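Local coordinates for protein hydroquinone dioxygenase small subunit (Pseudomonas sp., PDB 4ZXA) that forms, together with a large subunit, the two-subunit, iron-dependent hydroquinone 1,2-dioxygenase PnpCD, to which it contributes a cupin-type subunit, at residues I40-Q45 with E64-A68; A32-S38 with W162-K168; P73-H79 with G104-A110. One frame throughout, in Å; residues are numbered along the deposited sequence.

Contact 1: I40-Q45 with E64-A68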
# COMPACT_ATOMS: atom_id res chain seq x y z
N ILE A 40 9.46 -25.42 -19.17
CA ILE A 40 10.05 -26.76 -19.16
C ILE A 40 9.18 -27.78 -19.93
O ILE A 40 9.67 -28.80 -20.41
CB ILE A 40 10.32 -27.28 -17.72
CG1 ILE A 40 9.03 -27.35 -16.90
CG2 ILE A 40 11.34 -26.42 -17.00
CD1 ILE A 40 9.20 -28.14 -15.62
N PHE A 41 7.90 -27.48 -20.04
CA PHE A 41 7.00 -28.38 -20.72
C PHE A 41 7.12 -28.23 -22.22
O PHE A 41 7.26 -29.22 -22.93
CB PHE A 41 5.58 -28.24 -20.17
CG PHE A 41 5.48 -28.63 -18.73
CD1 PHE A 41 5.62 -29.94 -18.35
CD2 PHE A 41 5.32 -27.67 -17.74
CE1 PHE A 41 5.58 -30.31 -17.03
CE2 PHE A 41 5.27 -28.03 -16.40
CZ PHE A 41 5.41 -29.35 -16.05
N GLU A 42 7.10 -27.00 -22.71
CA GLU A 42 7.42 -26.76 -24.10
C GLU A 42 8.77 -27.39 -24.44
O GLU A 42 8.92 -28.07 -25.45
CB GLU A 42 7.42 -25.25 -24.42
CG GLU A 42 7.50 -24.95 -25.91
CD GLU A 42 7.16 -23.52 -26.23
OE1 GLU A 42 7.71 -22.60 -25.58
OE2 GLU A 42 6.31 -23.30 -27.13
N VAL A 43 9.76 -27.17 -23.58
CA VAL A 43 11.09 -27.71 -23.84
C VAL A 43 11.11 -29.24 -23.99
O VAL A 43 11.65 -29.76 -24.97
CB VAL A 43 12.13 -27.23 -22.79
CG1 VAL A 43 13.41 -28.08 -22.89
CG2 VAL A 43 12.47 -25.75 -23.00
N ALA A 44 10.55 -29.96 -23.02
CA ALA A 44 10.51 -31.41 -23.08
C ALA A 44 9.67 -31.90 -24.28
O ALA A 44 9.95 -32.94 -24.87
CB ALA A 44 9.95 -31.99 -21.77
N GLN A 45 8.66 -31.11 -24.63
CA GLN A 45 7.77 -31.49 -25.71
C GLN A 45 8.51 -31.51 -27.03
O GLN A 45 8.11 -32.21 -27.95
CB GLN A 45 6.60 -30.51 -25.80
CG GLN A 45 5.56 -30.86 -26.88
CD GLN A 45 4.58 -29.71 -27.13
OE1 GLN A 45 4.94 -28.68 -27.72
NE2 GLN A 45 3.34 -29.87 -26.67
N GLU A 64 18.74 -28.50 -15.82
CA GLU A 64 18.44 -29.21 -17.05
C GLU A 64 17.00 -29.73 -17.04
O GLU A 64 16.46 -30.12 -15.99
CB GLU A 64 19.41 -30.39 -17.25
CG GLU A 64 20.86 -29.99 -17.43
CD GLU A 64 21.79 -31.18 -17.28
OE1 GLU A 64 21.35 -32.20 -16.70
OE2 GLU A 64 22.96 -31.09 -17.74
N THR A 65 16.38 -29.71 -18.22
CA THR A 65 15.07 -30.31 -18.44
C THR A 65 15.23 -31.59 -19.25
O THR A 65 15.82 -31.57 -20.33
CB THR A 65 14.11 -29.34 -19.17
OG1 THR A 65 13.86 -28.19 -18.36
CG2 THR A 65 12.77 -30.02 -19.45
N LEU A 66 14.73 -32.70 -18.73
CA LEU A 66 14.76 -33.96 -19.48
C LEU A 66 13.37 -34.45 -19.85
O LEU A 66 12.43 -34.44 -19.02
CB LEU A 66 15.48 -35.07 -18.70
CG LEU A 66 17.00 -34.98 -18.51
CD1 LEU A 66 17.35 -33.81 -17.61
CD2 LEU A 66 17.53 -36.28 -17.93
N ARG A 67 13.23 -34.88 -21.10
CA ARG A 67 12.04 -35.58 -21.53
C ARG A 67 12.20 -37.05 -21.17
O ARG A 67 12.99 -37.77 -21.79
CB ARG A 67 11.82 -35.41 -23.04
CG ARG A 67 10.53 -36.04 -23.55
CD ARG A 67 10.49 -36.15 -25.08
NE ARG A 67 9.37 -37.00 -25.47
CZ ARG A 67 8.12 -36.57 -25.59
NH1 ARG A 67 7.85 -35.29 -25.38
NH2 ARG A 67 7.15 -37.42 -25.92
N ALA A 68 11.45 -37.50 -20.17
CA ALA A 68 11.51 -38.90 -19.76
C ALA A 68 10.59 -39.76 -20.64
O ALA A 68 9.36 -39.67 -20.57
CB ALA A 68 11.13 -39.03 -18.28
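Thr65 projects from its strand against the helix 40-45 and gives up more surface here than any other residue, with Ala44 and Arg67 next. Its two branches do different work. OG1 is anti to the carbonyl carbon (chi1 -64°), which carries it toward Ile40, where it meets CG2 of Ile40 at 3.4 Å; the two side chains cross at about a right angle. The methyl CG2 of Thr65 points at the helix itself and rests 3.5 Å from Ile40 O, the carbonyl that also receives the helical bond from Ala44 N. Val43 CG1 closes over the same threonine from further round the helix.

Ala44 shows how a small residue lets a helix approach a strand. Its CB lies 4.1 Å from Thr65 CG2 and about as far from the CB of Arg67, so that the methyl touches two side chains, two residues apart, on the same face of the strand, and the CA atoms of Ala44 and Arg67 come within 4.7 Å.

Arg67 then runs outward past the helix end. With CG anti to the backbone N and the chain extended as far as NE, its methylenes pass beside Ala44 O before NH1 donates to that oxygen at 3.2 Å. The bond is nearly straight (167°) and Ala44 O lies in the guanidinium plane, although NH1 itself stands above the carbonyl plane. A salt bridge from NE to Glu69 gives the guanidinium a second hold.

Helix and strand axes approach to 7.5 Å and cross at -52°, and Val294 of the large subunit packs on Ile40. The arrangement is a short helix laid across an inner strand, 61-69, of the larger beta-sheet of a cupin domain.

Contact 2: A32-S38 with W162-K168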
# COMPACT_ATOMS: atom_id res chain seq x y z
N ALA A 32 13.32 -8.98 -24.60
CA ALA A 32 12.88 -10.22 -23.97
C ALA A 32 14.03 -11.22 -23.84
O ALA A 32 14.08 -12.01 -22.90
CB ALA A 32 11.71 -10.82 -24.75
N ARG A 33 14.95 -11.19 -24.81
CA ARG A 33 16.21 -11.93 -24.74
C ARG A 33 16.79 -11.99 -23.33
O ARG A 33 17.23 -13.03 -22.86
CB ARG A 33 17.26 -11.20 -25.57
CG ARG A 33 17.37 -11.61 -27.00
CD ARG A 33 18.79 -11.40 -27.47
NE ARG A 33 19.16 -9.99 -27.57
CZ ARG A 33 20.34 -9.49 -27.19
NH1 ARG A 33 21.26 -10.29 -26.65
NH2 ARG A 33 20.58 -8.19 -27.34
N HIS A 34 16.83 -10.83 -22.68
CA HIS A 34 17.57 -10.70 -21.44
C HIS A 34 17.07 -11.64 -20.34
O HIS A 34 17.82 -11.96 -19.42
CB HIS A 34 17.59 -9.23 -20.98
CG HIS A 34 18.31 -8.30 -21.92
ND1 HIS A 34 17.89 -7.01 -22.16
CD2 HIS A 34 19.42 -8.49 -22.68
CE1 HIS A 34 18.71 -6.44 -23.03
NE2 HIS A 34 19.64 -7.31 -23.36
N TYR A 35 15.83 -12.10 -20.46
CA TYR A 35 15.19 -12.88 -19.40
C TYR A 35 15.27 -14.40 -19.59
O TYR A 35 14.68 -15.15 -18.82
CB TYR A 35 13.72 -12.46 -19.22
CG TYR A 35 13.59 -10.99 -18.89
CD1 TYR A 35 13.73 -10.55 -17.59
CD2 TYR A 35 13.37 -10.05 -19.89
CE1 TYR A 35 13.63 -9.19 -17.29
CE2 TYR A 35 13.27 -8.69 -19.60
CZ TYR A 35 13.41 -8.27 -18.30
OH TYR A 35 13.31 -6.94 -17.98
N ALA A 36 16.01 -14.84 -20.60
CA ALA A 36 16.15 -16.27 -20.89
C ALA A 36 14.88 -17.06 -20.56
O ALA A 36 14.91 -18.03 -19.81
CB ALA A 36 17.36 -16.86 -20.15
N PHE A 37 13.76 -16.62 -21.12
CA PHE A 37 12.44 -17.09 -20.71
C PHE A 37 11.97 -18.31 -21.49
O PHE A 37 11.63 -18.20 -22.67
CB PHE A 37 11.44 -15.95 -20.89
CG PHE A 37 10.16 -16.16 -20.15
CD1 PHE A 37 10.02 -15.69 -18.85
CD2 PHE A 37 9.08 -16.81 -20.74
CE1 PHE A 37 8.83 -15.87 -18.15
CE2 PHE A 37 7.89 -17.00 -20.06
CZ PHE A 37 7.76 -16.53 -18.76
N SER A 38 11.94 -19.47 -20.84
CA SER A 38 11.40 -20.66 -21.48
C SER A 38 10.36 -21.34 -20.59
O SER A 38 9.98 -20.81 -19.55
CB SER A 38 12.51 -21.65 -21.83
OG SER A 38 13.03 -22.26 -20.66
N TRP A 162 19.59 -22.01 -26.47
CA TRP A 162 18.81 -20.87 -25.99
C TRP A 162 17.92 -20.26 -27.07
O TRP A 162 16.73 -20.04 -26.85
CB TRP A 162 19.74 -19.81 -25.35
CG TRP A 162 20.61 -20.39 -24.27
CD1 TRP A 162 21.90 -20.80 -24.40
CD2 TRP A 162 20.25 -20.65 -22.90
NE1 TRP A 162 22.37 -21.30 -23.21
CE2 TRP A 162 21.37 -21.22 -22.27
CE3 TRP A 162 19.07 -20.46 -22.16
CZ2 TRP A 162 21.36 -21.60 -20.93
CZ3 TRP A 162 19.06 -20.83 -20.82
CH2 TRP A 162 20.21 -21.40 -20.22
N ALA A 163 18.48 -20.00 -28.24
CA ALA A 163 17.72 -19.33 -29.29
C ALA A 163 16.49 -20.13 -29.67
O ALA A 163 15.48 -19.57 -30.11
CB ALA A 163 18.61 -19.04 -30.50
N GLU A 164 16.56 -21.44 -29.48
CA GLU A 164 15.44 -22.31 -29.80
C GLU A 164 14.35 -22.29 -28.74
O GLU A 164 13.16 -22.43 -29.07
CB GLU A 164 15.92 -23.75 -29.94
CG GLU A 164 16.66 -24.08 -31.21
CD GLU A 164 16.94 -25.58 -31.30
OE1 GLU A 164 15.97 -26.37 -31.21
OE2 GLU A 164 18.13 -25.96 -31.42
N ILE A 165 14.74 -22.16 -27.47
CA ILE A 165 13.77 -22.33 -26.38
C ILE A 165 13.28 -21.06 -25.68
O ILE A 165 12.22 -21.07 -25.06
CB ILE A 165 14.27 -23.32 -25.30
CG1 ILE A 165 15.62 -22.89 -24.72
CG2 ILE A 165 14.33 -24.72 -25.85
CD1 ILE A 165 15.87 -23.43 -23.32
N CYS A 166 14.03 -19.96 -25.76
CA CYS A 166 13.67 -18.75 -25.03
C CYS A 166 13.02 -17.71 -25.91
O CYS A 166 13.25 -17.69 -27.12
CB CYS A 166 14.90 -18.14 -24.35
SG CYS A 166 15.73 -19.27 -23.24
N LEU A 167 12.23 -16.84 -25.30
CA LEU A 167 11.62 -15.74 -26.01
C LEU A 167 12.69 -14.82 -26.55
O LEU A 167 13.77 -14.71 -25.98
CB LEU A 167 10.72 -14.94 -25.08
CG LEU A 167 9.51 -15.69 -24.54
CD1 LEU A 167 8.73 -14.76 -23.61
CD2 LEU A 167 8.65 -16.16 -25.72
N LYS A 168 12.38 -14.15 -27.66
CA LYS A 168 13.34 -13.31 -28.35
C LYS A 168 12.64 -12.07 -28.89
O LYS A 168 12.51 -11.04 -28.21
CB LYS A 168 14.00 -14.11 -29.47
CG LYS A 168 15.21 -13.47 -30.13
CD LYS A 168 16.31 -14.51 -30.35
CE LYS A 168 17.40 -14.02 -31.30
NZ LYS A 168 17.85 -12.64 -30.98
OXT LYS A 168 12.16 -12.07 -30.02
O HOH W 1 14.09 -14.85 -23.21
O HOH W 2 14.79 -9.97 -27.40
O HOH W 3 10.12 -19.37 -24.88
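Phe37 and Leu167 meet through both side chain and backbone. The two side chains run alongside each other in the same direction, and CD1 of Leu167 reaches 3.5 Å from CD2 of the ring. CG of Phe37 is anti to the backbone N (chi1 -163°), which sets the ring beside Leu167. At the backbone, Leu167 N donates to Phe37 O at 3.0 Å (150°), and Cys166 CA adds a CH contact to the same oxygen. Replacing Leu167 with an alanine would probably open a gap beside the Phe37 ring and leave it freer to turn. Cys166, first to leave helical geometry after helix 162-165, sets its SG against Ala36, 3.6 Å from Ala36 C and in plane at the edge of the Trp162 ring. The contact ties the C-terminal tail of the cupin chain to the segment leading into strand 38-39, whose Ser38 pairs with a strand of the large subunit. One water accepts from Phe37 N at 2.8 Å and donates to Ala32 O and Leu167 O, and another joins Arg33 N to O of the C-terminal carboxylate of Lys168. Further out, Glu338 of the large subunit and Glu31 bind the guanidinium of Arg33, and Val25 packs on Phe37 and Leu167.

Contact 3: P73-H79 with G104-A110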
# COMPACT_ATOMS: atom_id res chain seq x y z
N PRO A 73 20.21 -43.80 -20.65
CA PRO A 73 21.55 -44.35 -20.41
C PRO A 73 21.87 -44.31 -18.93
O PRO A 73 21.28 -43.48 -18.21
CB PRO A 73 22.47 -43.37 -21.15
CG PRO A 73 21.61 -42.72 -22.17
CD PRO A 73 20.22 -42.66 -21.59
N TRP A 74 22.77 -45.17 -18.46
CA TRP A 74 23.32 -45.02 -17.12
C TRP A 74 24.12 -43.70 -17.01
O TRP A 74 25.01 -43.42 -17.83
CB TRP A 74 24.22 -46.19 -16.73
CG TRP A 74 23.53 -47.48 -16.40
CD1 TRP A 74 23.45 -48.59 -17.20
CD2 TRP A 74 22.87 -47.81 -15.18
NE1 TRP A 74 22.77 -49.59 -16.55
CE2 TRP A 74 22.40 -49.14 -15.30
CE3 TRP A 74 22.61 -47.12 -13.99
CZ2 TRP A 74 21.70 -49.79 -14.29
CZ3 TRP A 74 21.91 -47.77 -12.98
CH2 TRP A 74 21.46 -49.09 -13.13
N PHE A 75 23.80 -42.92 -15.98
CA PHE A 75 24.44 -41.63 -15.73
C PHE A 75 25.27 -41.69 -14.45
O PHE A 75 24.98 -42.48 -13.54
CB PHE A 75 23.38 -40.54 -15.55
CG PHE A 75 22.58 -40.24 -16.78
CD1 PHE A 75 23.19 -39.79 -17.94
CD2 PHE A 75 21.20 -40.39 -16.77
CE1 PHE A 75 22.44 -39.49 -19.07
CE2 PHE A 75 20.44 -40.09 -17.89
CZ PHE A 75 21.06 -39.64 -19.04
N THR A 76 26.29 -40.85 -14.37
CA THR A 76 27.03 -40.75 -13.12
C THR A 76 27.74 -39.40 -13.00
O THR A 76 27.98 -38.70 -14.00
CB THR A 76 28.06 -41.88 -13.01
OG1 THR A 76 28.42 -42.08 -11.64
CG2 THR A 76 29.30 -41.55 -13.86
N ALA A 77 28.09 -39.03 -11.78
CA ALA A 77 28.86 -37.81 -11.55
C ALA A 77 29.71 -37.95 -10.31
O ALA A 77 29.49 -38.86 -9.50
CB ALA A 77 27.93 -36.60 -11.43
N ALA A 78 30.66 -37.04 -10.15
CA ALA A 78 31.57 -37.07 -9.02
C ALA A 78 31.00 -36.31 -7.83
O ALA A 78 31.56 -36.33 -6.74
CB ALA A 78 32.93 -36.51 -9.41
N HIS A 79 29.87 -35.63 -8.04
CA HIS A 79 29.22 -34.87 -6.97
C HIS A 79 27.73 -35.18 -6.93
O HIS A 79 27.20 -35.76 -7.86
CB HIS A 79 29.41 -33.39 -7.21
CG HIS A 79 28.96 -32.96 -8.57
ND1 HIS A 79 27.63 -32.87 -8.91
CD2 HIS A 79 29.66 -32.64 -9.68
CE1 HIS A 79 27.53 -32.49 -10.17
NE2 HIS A 79 28.75 -32.34 -10.66
N GLY A 104 36.07 -34.07 -10.95
CA GLY A 104 35.36 -33.54 -12.11
C GLY A 104 33.93 -33.14 -11.82
O GLY A 104 33.39 -33.38 -10.75
N GLU A 105 33.29 -32.53 -12.81
CA GLU A 105 31.94 -32.03 -12.59
C GLU A 105 31.05 -32.26 -13.79
O GLU A 105 31.52 -32.29 -14.93
CB GLU A 105 31.98 -30.54 -12.25
CG GLU A 105 32.79 -30.22 -11.01
CD GLU A 105 32.64 -28.77 -10.56
OE1 GLU A 105 32.56 -27.88 -11.44
OE2 GLU A 105 32.59 -28.53 -9.33
N GLY A 106 29.76 -32.40 -13.52
CA GLY A 106 28.79 -32.62 -14.59
C GLY A 106 28.42 -34.09 -14.67
O GLY A 106 29.19 -34.96 -14.29
N THR A 107 27.23 -34.37 -15.15
CA THR A 107 26.85 -35.76 -15.30
C THR A 107 27.60 -36.37 -16.48
O THR A 107 27.80 -35.72 -17.51
CB THR A 107 25.32 -35.95 -15.40
OG1 THR A 107 25.02 -36.88 -16.44
CG2 THR A 107 24.62 -34.64 -15.64
N HIS A 108 28.07 -37.60 -16.30
CA HIS A 108 28.78 -38.33 -17.33
C HIS A 108 28.10 -39.67 -17.62
O HIS A 108 27.40 -40.23 -16.75
CB HIS A 108 30.24 -38.57 -16.91
CG HIS A 108 31.06 -37.32 -16.80
ND1 HIS A 108 31.80 -36.82 -17.85
CD2 HIS A 108 31.23 -36.45 -15.77
CE1 HIS A 108 32.39 -35.70 -17.48
NE2 HIS A 108 32.06 -35.45 -16.23
N LEU A 109 28.30 -40.19 -18.83
CA LEU A 109 27.86 -41.53 -19.18
C LEU A 109 28.62 -42.58 -18.38
O LEU A 109 29.85 -42.61 -18.41
CB LEU A 109 28.07 -41.77 -20.67
CG LEU A 109 27.13 -40.99 -21.58
CD1 LEU A 109 27.52 -41.26 -23.02
CD2 LEU A 109 25.67 -41.37 -21.34
N ALA A 110 27.91 -43.43 -17.64
CA ALA A 110 28.57 -44.42 -16.79
C ALA A 110 28.98 -45.69 -17.55
O ALA A 110 29.76 -46.50 -17.03
CB ALA A 110 27.69 -44.78 -15.60
O HOH W 4 31.03 -35.51 -12.26
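An antiparallel beta pairing at the margin of the five-stranded sheet of this cupin domain joins the residues 73-79 to 104-110. Thr76 and His108 form its hydrogen-bonded pair: Thr76 N donates to His108 O at 2.7 Å, and His108 N returns the bond to Thr76 O at 2.6 Å, each donor sitting nearly along the C=O axis of its acceptor. Ala110 N extends the pairing by donating to Trp74 O at 2.9 Å. The neighbouring Phe75 and Leu109 make a non-hydrogen-bonded pair whose side chains diverge.

Ala110 CB packs against two residues, 3.9 Å from Thr76 CB and in similar contact with CB of Trp74. At the margin, Pro73 CB packs on Leu109 CD2 at 3.8 Å, while Thr107 OG1 approaches the Phe75 ring obliquely.

Beyond the paired strands a side chain takes over from the backbone. His79 NE2 accepts from Gly106 N at 3.0 Å in an almost perfectly straight bond (178°), the donor lying 17° out of the ring plane. CG of His79 stands between its backbone N and carbonyl carbon (chi1 54°), which brings the imidazole edge to the Gly106 backbone; Ala77 CB covers the centre of one face. A CB at Gly106 would be pressed against Glu105 O. One water bridges Ala78 N and Gly106 O.

Strand 108-109 is outermost in this sheet within the chain, and strand 71-76 lies between it and strand 136-142, where Phe75 bonds to Tyr138 through the backbone. Strand 145-153 packs on His79 and Thr107, and Lys239 of the large subunit forms a salt bridge with Glu105.

Contact 2, between 32-38 and 162-168, encloses the other two along the chain: it brings together the two most distant parts of the sequence among them, and contacts 1 and 3 are nested inside the loop it closes. It adjoins contact 1, its centre 15 Å away: Val43 CG2 of the helix packs 3.6 Å from Ile165 CG2. Contact 1 and contact 3 follow in series, their centres 20 Å apart, and touch lightly where Glu64 OE1 lies 4.2 Å from Thr107 CG2. Contacts 2 and 3 remain separate, with nearest atoms about 14 Å apart. All three also reach the large subunit.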